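Local coordinates for Lmo0325 protein (Listeria monocytogenes EGD-e, PDB 4RYK) that probably binds DNA as an Rgg-type transcriptional regulator, with a helix-turn-helix domain joined to an all-helical TPR-like C-terminal domain, at residues His181-Met186 with Asn224-Lys229; Lys188-Tyr193 with Leu230-Glu235; Leu202-Phe207 with Ala243-Val248. One frame throughout, in Å; residues are numbered along the deposited sequence.

Interaction 1 (His181-Met186 with Asn224-Lys229)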
loop_
_atom_site.group_PDB
_atom_site.type_symbol
_atom_site.label_atom_id
_atom_site.label_comp_id
_atom_site.label_asym_id
_atom_site.label_seq_id
_atom_site.Cartn_x
_atom_site.Cartn_y
_atom_site.Cartn_z
ATOM N N HIS A 181 21.412 -10.806 16.536
ATOM C CA HIS A 181 20.486 -10.539 17.615
ATOM C C HIS A 181 19.404 -9.512 17.197
ATOM O O HIS A 181 18.226 -9.701 17.455
ATOM C CB HIS A 181 21.257 -10.049 18.872
ATOM C CG HIS A 181 20.369 -9.530 19.965
ATOM N ND1 HIS A 181 19.826 -10.337 20.946
ATOM C CD2 HIS A 181 19.911 -8.275 20.222
ATOM C CE1 HIS A 181 19.087 -9.606 21.764
ATOM N NE2 HIS A 181 19.132 -8.351 21.355
ATOM N N PHE A 182 19.795 -8.432 16.561
ATOM C CA PHE A 182 18.806 -7.458 16.106
ATOM C C PHE A 182 17.873 -8.057 15.026
ATOM O O PHE A 182 16.675 -7.823 15.035
ATOM C CB PHE A 182 19.462 -6.180 15.544
ATOM C CG PHE A 182 20.045 -5.261 16.573
ATOM C CD1 PHE A 182 19.542 -5.173 17.859
ATOM C CD2 PHE A 182 21.083 -4.447 16.236
ATOM C CE1 PHE A 182 20.095 -4.315 18.803
ATOM C CE2 PHE A 182 21.664 -3.607 17.178
ATOM C CZ PHE A 182 21.171 -3.534 18.462
ATOM N N TYR A 183 18.443 -8.792 14.090
ATOM C CA TYR A 183 17.686 -9.525 13.114
ATOM C C TYR A 183 16.592 -10.419 13.733
ATOM O O TYR A 183 15.430 -10.393 13.285
ATOM C CB TYR A 183 18.648 -10.346 12.231
ATOM C CG TYR A 183 17.951 -11.254 11.231
ATOM C CD1 TYR A 183 17.590 -10.782 9.999
ATOM C CD2 TYR A 183 17.686 -12.586 11.508
ATOM C CE1 TYR A 183 16.945 -11.606 9.084
ATOM C CE2 TYR A 183 17.053 -13.407 10.586
ATOM C CZ TYR A 183 16.684 -12.903 9.379
ATOM O OH TYR A 183 16.036 -13.667 8.424
ATOM N N GLN A 184 16.946 -11.191 14.763
ATOM C CA GLN A 184 15.960 -12.003 15.481
ATOM C C GLN A 184 14.863 -11.123 16.101
ATOM O O GLN A 184 13.702 -11.397 15.951
ATOM C CB GLN A 184 16.626 -12.937 16.501
ATOM C CG GLN A 184 17.343 -14.085 15.800
ATOM C CD GLN A 184 18.284 -14.903 16.698
ATOM O OE1 GLN A 184 18.455 -14.655 17.914
ATOM N NE2 GLN A 184 18.921 -15.898 16.087
ATOM N N ILE A 185 15.193 -10.013 16.704
ATOM C CA ILE A 185 14.119 -9.110 17.172
ATOM C C ILE A 185 13.236 -8.563 16.037
ATOM O O ILE A 185 12.014 -8.527 16.171
ATOM C CB ILE A 185 14.709 -7.910 17.897
ATOM C CG1 ILE A 185 15.667 -8.347 19.012
ATOM C CG2 ILE A 185 13.612 -7.014 18.424
ATOM C CD1 ILE A 185 15.017 -8.700 20.320
HETATM N N MSE A 186 13.872 -8.107 14.947
HETATM C CA MSE A 186 13.216 -7.638 13.689
HETATM C C MSE A 186 12.216 -8.721 13.310
HETATM O O MSE A 186 11.064 -8.427 12.965
HETATM C CB MSE A 186 14.228 -7.269 12.521
HETATM C CG MSE A 186 14.021 -6.629 11.012
HETATM SE SE MSE A 186 13.326 -8.214 9.963
HETATM C CE MSE A 186 15.185 -8.652 9.586
ATOM N N ASN A 224 20.418 -18.217 2.369
ATOM C CA ASN A 224 19.254 -19.079 2.209
ATOM C C ASN A 224 18.205 -18.774 3.231
ATOM O O ASN A 224 17.028 -18.721 2.905
ATOM C CB ASN A 224 19.637 -20.571 2.274
ATOM C CG ASN A 224 20.065 -21.106 0.911
ATOM O OD1 ASN A 224 19.305 -21.024 -0.035
ATOM N ND2 ASN A 224 21.292 -21.584 0.790
ATOM N N LEU A 225 18.610 -18.527 4.464
ATOM C CA LEU A 225 17.595 -18.220 5.478
ATOM C C LEU A 225 16.848 -16.956 5.159
ATOM O O LEU A 225 15.607 -16.900 5.232
ATOM C CB LEU A 225 18.215 -18.117 6.874
ATOM C CG LEU A 225 18.732 -19.473 7.360
ATOM C CD1 LEU A 225 19.518 -19.344 8.650
ATOM C CD2 LEU A 225 17.607 -20.501 7.487
ATOM N N VAL A 226 17.601 -15.915 4.820
ATOM C CA VAL A 226 16.998 -14.627 4.555
ATOM C C VAL A 226 16.158 -14.646 3.260
ATOM O O VAL A 226 15.078 -14.071 3.215
ATOM C CB VAL A 226 18.050 -13.518 4.508
ATOM C CG1 VAL A 226 17.384 -12.195 4.222
ATOM C CG2 VAL A 226 18.773 -13.415 5.844
ATOM N N LEU A 227 16.653 -15.325 2.227
ATOM C CA LEU A 227 15.888 -15.499 1.007
ATOM C C LEU A 227 14.536 -16.137 1.286
ATOM O O LEU A 227 13.512 -15.703 0.732
ATOM C CB LEU A 227 16.652 -16.339 -0.029
ATOM C CG LEU A 227 15.886 -16.718 -1.305
ATOM C CD1 LEU A 227 15.421 -15.500 -2.086
ATOM C CD2 LEU A 227 16.732 -17.545 -2.233
ATOM N N GLU A 228 14.510 -17.159 2.134
ATOM C CA GLU A 228 13.239 -17.823 2.457
ATOM C C GLU A 228 12.239 -16.802 3.048
ATOM O O GLU A 228 11.018 -16.860 2.794
ATOM C CB GLU A 228 13.528 -19.013 3.370
ATOM C CG GLU A 228 12.342 -19.699 4.029
ATOM C CD GLU A 228 12.725 -20.524 5.302
ATOM O OE1 GLU A 228 13.907 -20.991 5.444
ATOM O OE2 GLU A 228 11.819 -20.697 6.176
ATOM N N LYS A 229 12.744 -15.834 3.805
ATOM C CA LYS A 229 11.882 -14.797 4.357
ATOM C C LYS A 229 11.407 -13.842 3.299
ATOM O O LYS A 229 10.290 -13.366 3.360
ATOM C CB LYS A 229 12.596 -13.949 5.394
ATOM C CG LYS A 229 12.993 -14.699 6.649
ATOM C CD LYS A 229 11.813 -15.041 7.540
ATOM C CE LYS A 229 12.162 -16.360 8.220
ATOM N NZ LYS A 229 11.344 -16.555 9.393
#
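Tyr183 reaches across from its helix to press its phenolic end against Val226 and Lys229. The tight part is a small cluster round the hydroxyl: Tyr183 OH lies 3.8 Å from Val226 CG2 and 3.7 Å from Lys229 CG. Behind the oxygen, Tyr183 CE1 comes to 4.1 Å from the same methyl, Val226 CG2, which approaches the ring obliquely. With CG anti to the backbone N (chi1 175°), the ring stands out from its helix and spans most of the gap, for even the nearest alpha carbons, those of Tyr183 and Val226, are 10.0 Å apart. The two helices, 176-193 and 220-235, are second neighbours in a TPR-like stack, and helix 197-216, which follows the first and precedes the second in the chain, packs against both. Val226 is buried against Thr211 and Leu214 of that helix, while selenomethionine Met186 packs on its Phe203 and Phe207. The Lys229 side chain, bent at chi2 and chi3, also touches Leu187 and Tyr190 of helix 176-193. The other side is looser: Tyr183 and Lys229 both remain partly exposed, and a diethylene glycol molecule, probably from the crystallisation liquor, sits near the Tyr183 side chain.

Interaction 2 (Lys188-Tyr193 with Leu230-Glu235)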
loop_
_atom_site.group_PDB
_atom_site.type_symbol
_atom_site.label_atom_id
_atom_site.label_comp_id
_atom_site.label_asym_id
_atom_site.label_seq_id
_atom_site.Cartn_x
_atom_site.Cartn_y
_atom_site.Cartn_z
ATOM N N LYS A 188 10.405 -10.824 14.878
ATOM C CA LYS A 188 9.148 -10.812 15.634
ATOM C C LYS A 188 8.208 -9.716 15.110
ATOM O O LYS A 188 7.017 -9.859 15.110
ATOM C CB LYS A 188 9.408 -10.552 17.090
ATOM C CG LYS A 188 10.286 -11.617 17.696
ATOM C CD LYS A 188 10.341 -11.519 19.212
ATOM C CE LYS A 188 10.607 -10.099 19.683
ATOM N NZ LYS A 188 10.967 -10.053 21.136
ATOM N N SER A 189 8.749 -8.607 14.663
ATOM C CA SER A 189 7.863 -7.581 14.157
ATOM C C SER A 189 7.436 -7.905 12.712
ATOM O O SER A 189 6.291 -7.665 12.341
ATOM C CB SER A 189 8.494 -6.191 14.303
ATOM O OG SER A 189 9.416 -5.940 13.252
ATOM N N TYR A 190 8.325 -8.488 11.926
ATOM C CA TYR A 190 7.976 -8.995 10.624
ATOM C C TYR A 190 6.709 -9.881 10.671
ATOM O O TYR A 190 5.822 -9.754 9.844
ATOM C CB TYR A 190 9.169 -9.759 10.020
ATOM C CG TYR A 190 8.734 -10.696 8.911
ATOM C CD1 TYR A 190 8.255 -10.190 7.724
ATOM C CD2 TYR A 190 8.757 -12.090 9.072
ATOM C CE1 TYR A 190 7.801 -11.038 6.718
ATOM C CE2 TYR A 190 8.334 -12.949 8.064
ATOM C CZ TYR A 190 7.859 -12.419 6.885
ATOM O OH TYR A 190 7.368 -13.206 5.857
ATOM N N GLU A 191 6.619 -10.751 11.662
ATOM C CA GLU A 191 5.519 -11.682 11.761
ATOM C C GLU A 191 4.157 -10.975 11.937
ATOM O O GLU A 191 3.173 -11.470 11.493
ATOM C CB GLU A 191 5.781 -12.692 12.925
ATOM C CG GLU A 191 6.844 -13.745 12.600
ATOM C CD GLU A 191 6.397 -14.707 11.480
ATOM O OE1 GLU A 191 5.167 -14.878 11.302
ATOM O OE2 GLU A 191 7.258 -15.295 10.767
ATOM N N LYS A 192 4.122 -9.843 12.616
ATOM C CA LYS A 192 2.925 -8.991 12.697
ATOM C C LYS A 192 2.711 -8.240 11.390
ATOM O O LYS A 192 1.633 -8.267 10.775
ATOM C CB LYS A 192 3.116 -7.929 13.774
ATOM C CG LYS A 192 3.562 -8.418 15.130
ATOM C CD LYS A 192 2.527 -9.374 15.692
ATOM C CE LYS A 192 2.999 -10.046 16.976
ATOM N NZ LYS A 192 2.929 -9.117 18.140
ATOM N N TYR A 193 3.778 -7.609 10.935
ATOM C CA TYR A 193 3.670 -6.614 9.896
ATOM C C TYR A 193 3.596 -7.175 8.472
ATOM O O TYR A 193 3.400 -6.418 7.537
ATOM C CB TYR A 193 4.819 -5.607 9.971
ATOM C CG TYR A 193 4.746 -4.599 11.077
ATOM C CD1 TYR A 193 3.845 -3.561 11.029
ATOM C CD2 TYR A 193 5.618 -4.652 12.180
ATOM C CE1 TYR A 193 3.773 -2.607 12.035
ATOM C CE2 TYR A 193 5.555 -3.687 13.207
ATOM C CZ TYR A 193 4.635 -2.676 13.123
ATOM O OH TYR A 193 4.523 -1.696 14.084
ATOM N N LEU A 230 12.291 -13.500 2.378
ATOM C CA LEU A 230 11.918 -12.636 1.266
ATOM C C LEU A 230 10.808 -13.341 0.437
ATOM O O LEU A 230 9.836 -12.717 0.055
ATOM C CB LEU A 230 13.128 -12.347 0.405
ATOM C CG LEU A 230 12.799 -11.671 -0.921
ATOM C CD1 LEU A 230 12.173 -10.331 -0.678
ATOM C CD2 LEU A 230 14.054 -11.471 -1.731
ATOM N N LYS A 231 10.976 -14.627 0.172
ATOM C CA LYS A 231 9.964 -15.424 -0.528
ATOM C C LYS A 231 8.642 -15.384 0.221
ATOM O O LYS A 231 7.602 -15.026 -0.353
ATOM C CB LYS A 231 10.370 -16.877 -0.670
ATOM C CG LYS A 231 11.494 -17.143 -1.648
ATOM C CD LYS A 231 10.983 -17.179 -3.074
ATOM C CE LYS A 231 12.035 -17.638 -4.092
ATOM N NZ LYS A 231 11.377 -17.847 -5.424
ATOM N N GLU A 232 8.684 -15.709 1.508
ATOM C CA GLU A 232 7.472 -15.708 2.305
ATOM C C GLU A 232 6.805 -14.345 2.353
ATOM O O GLU A 232 5.575 -14.200 2.157
ATOM C CB GLU A 232 7.793 -16.164 3.709
ATOM C CG GLU A 232 6.583 -16.295 4.602
ATOM C CD GLU A 232 6.987 -16.594 6.046
ATOM O OE1 GLU A 232 7.369 -15.689 6.797
ATOM O OE2 GLU A 232 6.937 -17.754 6.410
ATOM N N ALA A 233 7.590 -13.337 2.632
ATOM C CA ALA A 233 7.059 -11.974 2.747
ATOM C C ALA A 233 6.397 -11.555 1.430
ATOM O O ALA A 233 5.300 -11.023 1.434
ATOM C CB ALA A 233 8.164 -11.005 3.109
ATOM N N SER A 234 7.056 -11.837 0.304
ATOM C CA SER A 234 6.569 -11.422 -1.020
ATOM C C SER A 234 5.327 -12.218 -1.487
ATOM O O SER A 234 4.616 -11.788 -2.389
ATOM C CB SER A 234 7.698 -11.500 -2.043
ATOM O OG SER A 234 8.099 -12.826 -2.252
ATOM N N GLU A 235 5.067 -13.351 -0.839
ATOM C CA GLU A 235 3.972 -14.219 -1.196
ATOM C C GLU A 235 2.887 -14.220 -0.170
ATOM O O GLU A 235 1.921 -14.925 -0.313
ATOM C CB GLU A 235 4.478 -15.640 -1.380
ATOM C CG GLU A 235 5.308 -15.770 -2.641
ATOM C CD GLU A 235 6.000 -17.115 -2.749
ATOM O OE1 GLU A 235 5.500 -18.065 -2.147
ATOM O OE2 GLU A 235 7.027 -17.232 -3.438
#
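Tyr190 is the first residue of 188-193 to meet the opposite helix, and it donates its hydroxyl proton from OH to Glu232 OE1 over 2.7 Å. The oxygen accepts on its anti lone pair, turned away from OE2, and lies at the edge of the ring; phenol and carboxylate are nearly coplanar, 9° apart. Alongside, Tyr190 CE1 rests 3.6 Å from Ala233 CB, so the ring has an apolar neighbour as well as a polar one. With CG anti to the backbone N (chi1 160°), the ring extends across the gap between the axes of the two segments, 11.4 Å apart at their closest approach and 23° from parallel. Such a parallel pairing of alternate helices suits the TPR-like fold, with helix 197-216 between them in the chain: its Phe207 meets the Tyr190 ring edge-to-face, and its Cys204 backs Ala233. One residue on, Glu191 brings OE2 to 4.0 Å from Glu232 OE1, the carboxylates almost perpendicular. These like charges would be expected to disfavour each other, though the tyrosine bond and nearby Arg194 may ease the cost. Lys192 makes a cation-pi contact with Phe74 of the second subunit, and Tyr193, besides packing on Phe203, touches Ile70 of that subunit.

Interaction 3 (Leu202-Phe207 with Ala243-Val248)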
loop_
_atom_site.group_PDB
_atom_site.type_symbol
_atom_site.label_atom_id
_atom_site.label_comp_id
_atom_site.label_asym_id
_atom_site.label_seq_id
_atom_site.Cartn_x
_atom_site.Cartn_y
_atom_site.Cartn_z
ATOM N N LEU A 202 8.381 -2.825 2.914
ATOM C CA LEU A 202 9.608 -2.472 3.664
ATOM C C LEU A 202 10.364 -3.711 4.099
ATOM O O LEU A 202 11.561 -3.787 3.930
ATOM C CB LEU A 202 9.211 -1.696 4.870
ATOM C CG LEU A 202 10.373 -1.204 5.720
ATOM C CD1 LEU A 202 11.173 -0.141 4.983
ATOM C CD2 LEU A 202 9.820 -0.651 7.046
ATOM N N PHE A 203 9.672 -4.737 4.618
ATOM C CA PHE A 203 10.398 -5.954 4.929
ATOM C C PHE A 203 11.001 -6.615 3.690
ATOM O O PHE A 203 12.130 -7.092 3.754
ATOM C CB PHE A 203 9.540 -6.903 5.747
ATOM C CG PHE A 203 9.424 -6.479 7.175
ATOM C CD1 PHE A 203 10.419 -6.772 8.073
ATOM C CD2 PHE A 203 8.338 -5.817 7.614
ATOM C CE1 PHE A 203 10.326 -6.388 9.390
ATOM C CE2 PHE A 203 8.239 -5.422 8.932
ATOM C CZ PHE A 203 9.223 -5.703 9.816
ATOM N N CYS A 204 10.265 -6.661 2.569
ATOM C CA CYS A 204 10.804 -7.232 1.344
ATOM C C CYS A 204 12.089 -6.578 0.924
ATOM O O CYS A 204 13.073 -7.247 0.638
ATOM C CB CYS A 204 9.829 -7.139 0.183
ATOM S SG CYS A 204 8.425 -8.293 0.292
ATOM N N HIS A 205 12.071 -5.263 0.908
ATOM C CA HIS A 205 13.228 -4.482 0.587
ATOM C C HIS A 205 14.415 -4.793 1.520
ATOM O O HIS A 205 15.547 -4.935 1.083
ATOM C CB HIS A 205 12.840 -3.028 0.716
ATOM C CG HIS A 205 13.966 -2.097 0.489
ATOM N ND1 HIS A 205 14.439 -1.800 -0.765
ATOM C CD2 HIS A 205 14.747 -1.413 1.359
ATOM C CE1 HIS A 205 15.452 -0.957 -0.667
ATOM N NE2 HIS A 205 15.663 -0.708 0.615
ATOM N N LEU A 206 14.160 -4.844 2.813
ATOM C CA LEU A 206 15.233 -5.115 3.754
ATOM C C LEU A 206 15.762 -6.535 3.520
ATOM O O LEU A 206 16.969 -6.750 3.487
ATOM C CB LEU A 206 14.704 -5.017 5.166
ATOM C CG LEU A 206 15.680 -5.518 6.250
ATOM C CD1 LEU A 206 16.990 -4.750 6.146
ATOM C CD2 LEU A 206 15.106 -5.363 7.631
ATOM N N PHE A 207 14.882 -7.516 3.369
ATOM C CA PHE A 207 15.321 -8.895 3.209
ATOM C C PHE A 207 16.102 -9.067 1.910
ATOM O O PHE A 207 17.049 -9.868 1.851
ATOM C CB PHE A 207 14.160 -9.878 3.184
ATOM C CG PHE A 207 13.463 -10.089 4.510
ATOM C CD1 PHE A 207 14.167 -10.243 5.679
ATOM C CD2 PHE A 207 12.092 -10.176 4.557
ATOM C CE1 PHE A 207 13.520 -10.472 6.869
ATOM C CE2 PHE A 207 11.437 -10.400 5.736
ATOM C CZ PHE A 207 12.167 -10.540 6.912
ATOM N N ALA A 243 4.394 -8.330 -6.104
ATOM C CA ALA A 243 4.901 -9.013 -7.284
ATOM C C ALA A 243 6.325 -8.626 -7.628
ATOM O O ALA A 243 7.130 -9.480 -7.962
ATOM C CB ALA A 243 4.002 -8.752 -8.466
ATOM N N PHE A 244 6.641 -7.354 -7.537
ATOM C CA PHE A 244 7.984 -6.916 -7.838
ATOM C C PHE A 244 9.036 -7.694 -7.026
ATOM O O PHE A 244 10.080 -8.097 -7.531
ATOM C CB PHE A 244 8.110 -5.401 -7.582
ATOM C CG PHE A 244 9.506 -4.845 -7.818
ATOM C CD1 PHE A 244 10.438 -4.800 -6.795
ATOM C CD2 PHE A 244 9.886 -4.370 -9.081
ATOM C CE1 PHE A 244 11.727 -4.297 -7.012
ATOM C CE2 PHE A 244 11.163 -3.858 -9.302
ATOM C CZ PHE A 244 12.088 -3.837 -8.280
ATOM N N TYR A 245 8.786 -7.868 -5.757
ATOM C CA TYR A 245 9.726 -8.554 -4.913
ATOM C C TYR A 245 9.765 -10.054 -5.123
ATOM O O TYR A 245 10.720 -10.705 -4.730
ATOM C CB TYR A 245 9.488 -8.201 -3.439
ATOM C CG TYR A 245 9.938 -6.804 -3.160
ATOM C CD1 TYR A 245 11.270 -6.498 -3.105
ATOM C CD2 TYR A 245 9.024 -5.785 -3.009
ATOM C CE1 TYR A 245 11.724 -5.195 -2.893
ATOM C CE2 TYR A 245 9.441 -4.489 -2.798
ATOM C CZ TYR A 245 10.803 -4.202 -2.718
ATOM O OH TYR A 245 11.211 -2.915 -2.468
ATOM N N ARG A 246 8.752 -10.625 -5.763
ATOM C CA ARG A 246 8.824 -12.023 -6.168
ATOM C C ARG A 246 9.854 -12.157 -7.290
ATOM O O ARG A 246 10.505 -13.183 -7.432
ATOM C CB ARG A 246 7.458 -12.535 -6.610
ATOM C CG ARG A 246 6.441 -12.447 -5.492
ATOM C CD ARG A 246 5.195 -13.198 -5.877
ATOM N NE ARG A 246 4.105 -13.025 -4.926
ATOM C CZ ARG A 246 2.991 -13.739 -4.943
ATOM N NH1 ARG A 246 2.835 -14.660 -5.862
ATOM N NH2 ARG A 246 2.027 -13.526 -4.059
ATOM N N ILE A 247 10.032 -11.100 -8.086
ATOM C CA ILE A 247 11.009 -11.150 -9.160
ATOM C C ILE A 247 12.394 -11.117 -8.507
ATOM O O ILE A 247 13.300 -11.901 -8.851
ATOM C CB ILE A 247 10.878 -9.973 -10.150
ATOM C CG1 ILE A 247 9.488 -9.902 -10.786
ATOM C CG2 ILE A 247 11.900 -10.116 -11.276
ATOM C CD1 ILE A 247 9.258 -8.558 -11.480
ATOM N N VAL A 248 12.526 -10.217 -7.552
ATOM C CA VAL A 248 13.775 -10.080 -6.784
ATOM C C VAL A 248 14.157 -11.402 -6.153
ATOM O O VAL A 248 15.322 -11.849 -6.288
ATOM C CB VAL A 248 13.674 -9.003 -5.716
ATOM C CG1 VAL A 248 14.984 -8.929 -4.938
ATOM C CG2 VAL A 248 13.365 -7.640 -6.325
HETATM O O HOH W 1 13.536 -2.260 -3.302
#
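Helices 197-216 and 243-259 come close at Cys204 and Tyr245, whose alpha carbons are 6.5 Å apart. Both belong to the TPR-like C-terminal domain, an array of packed helices, and the contact is largely buried, with His205 at its exposed margin. Tyr245 bridges the two helices. Its ring lies against the Cys204 side chain, with Cys204 CB placed over one face, 3.6 Å from the ring centroid and 20° off the normal, a CH-pi contact. The methylene sits toward the rim, and the ring atom nearest to Cys204 CB is Tyr245 CG at 3.4 Å. Because Cys204 SG is anti to the carbonyl carbon (chi1 -73°), the sulfur is carried past the ring toward Tyr245 CB. It makes an oblique sulfur-aromatic contact, 4.7 Å from the centroid, and Ala233 of helix 220-235 packs on the same side chain. On the opposite face Phe244 CD1 stands 3.9 Å above the Tyr245 ring plane, over its centre, so the tyrosine is sandwiched between the cysteine and its own chain neighbour. Phe244 in turn stacks on Phe240 of the second subunit, which also touches Tyr245, while Arg246 hydrogen-bonds through NH1 to Leu280 O of that subunit; the buried aromatic layer thus runs into the dimer interface. Toward the hydroxyl end, the backbone N of His205 also lies over a face of the Tyr245 ring, and Tyr245 OH comes to 3.6 Å from His205 CB. The end of the histidine side chain leads away from the second helix, and no direct hydrogen bond forms between His205 ND1 and Tyr245 OH. A water joins them: it lies in the plane of the imidazole at its edge, 2.7 Å from His205 ND1, and 2.6 Å from Tyr245 OH.

Interactions 1 and 2 hold the same pair of helices, 176-193 and 220-235, at successive levels, whereas interaction 3 ties 197-216, the helix between them in the chain, to the next one, 243-259. Each depends on a tyrosine spanning the gap, but the chemistry changes with place. Interaction 1, partly open to solvent, has van der Waals contact only, much of it made by a phenol oxygen against CH groups; interaction 2 adds a direct bond to a carboxylate; interaction 3, the most buried, surrounds its ring and reaches a histidine through a single water. They also interlock: Phe207 from 202-207 packs against Met186 and Lys229, and Ser234 O probably accepts a hydrogen bond from Arg246 NE. Segments of interactions 2 and 3 also touch the second subunit.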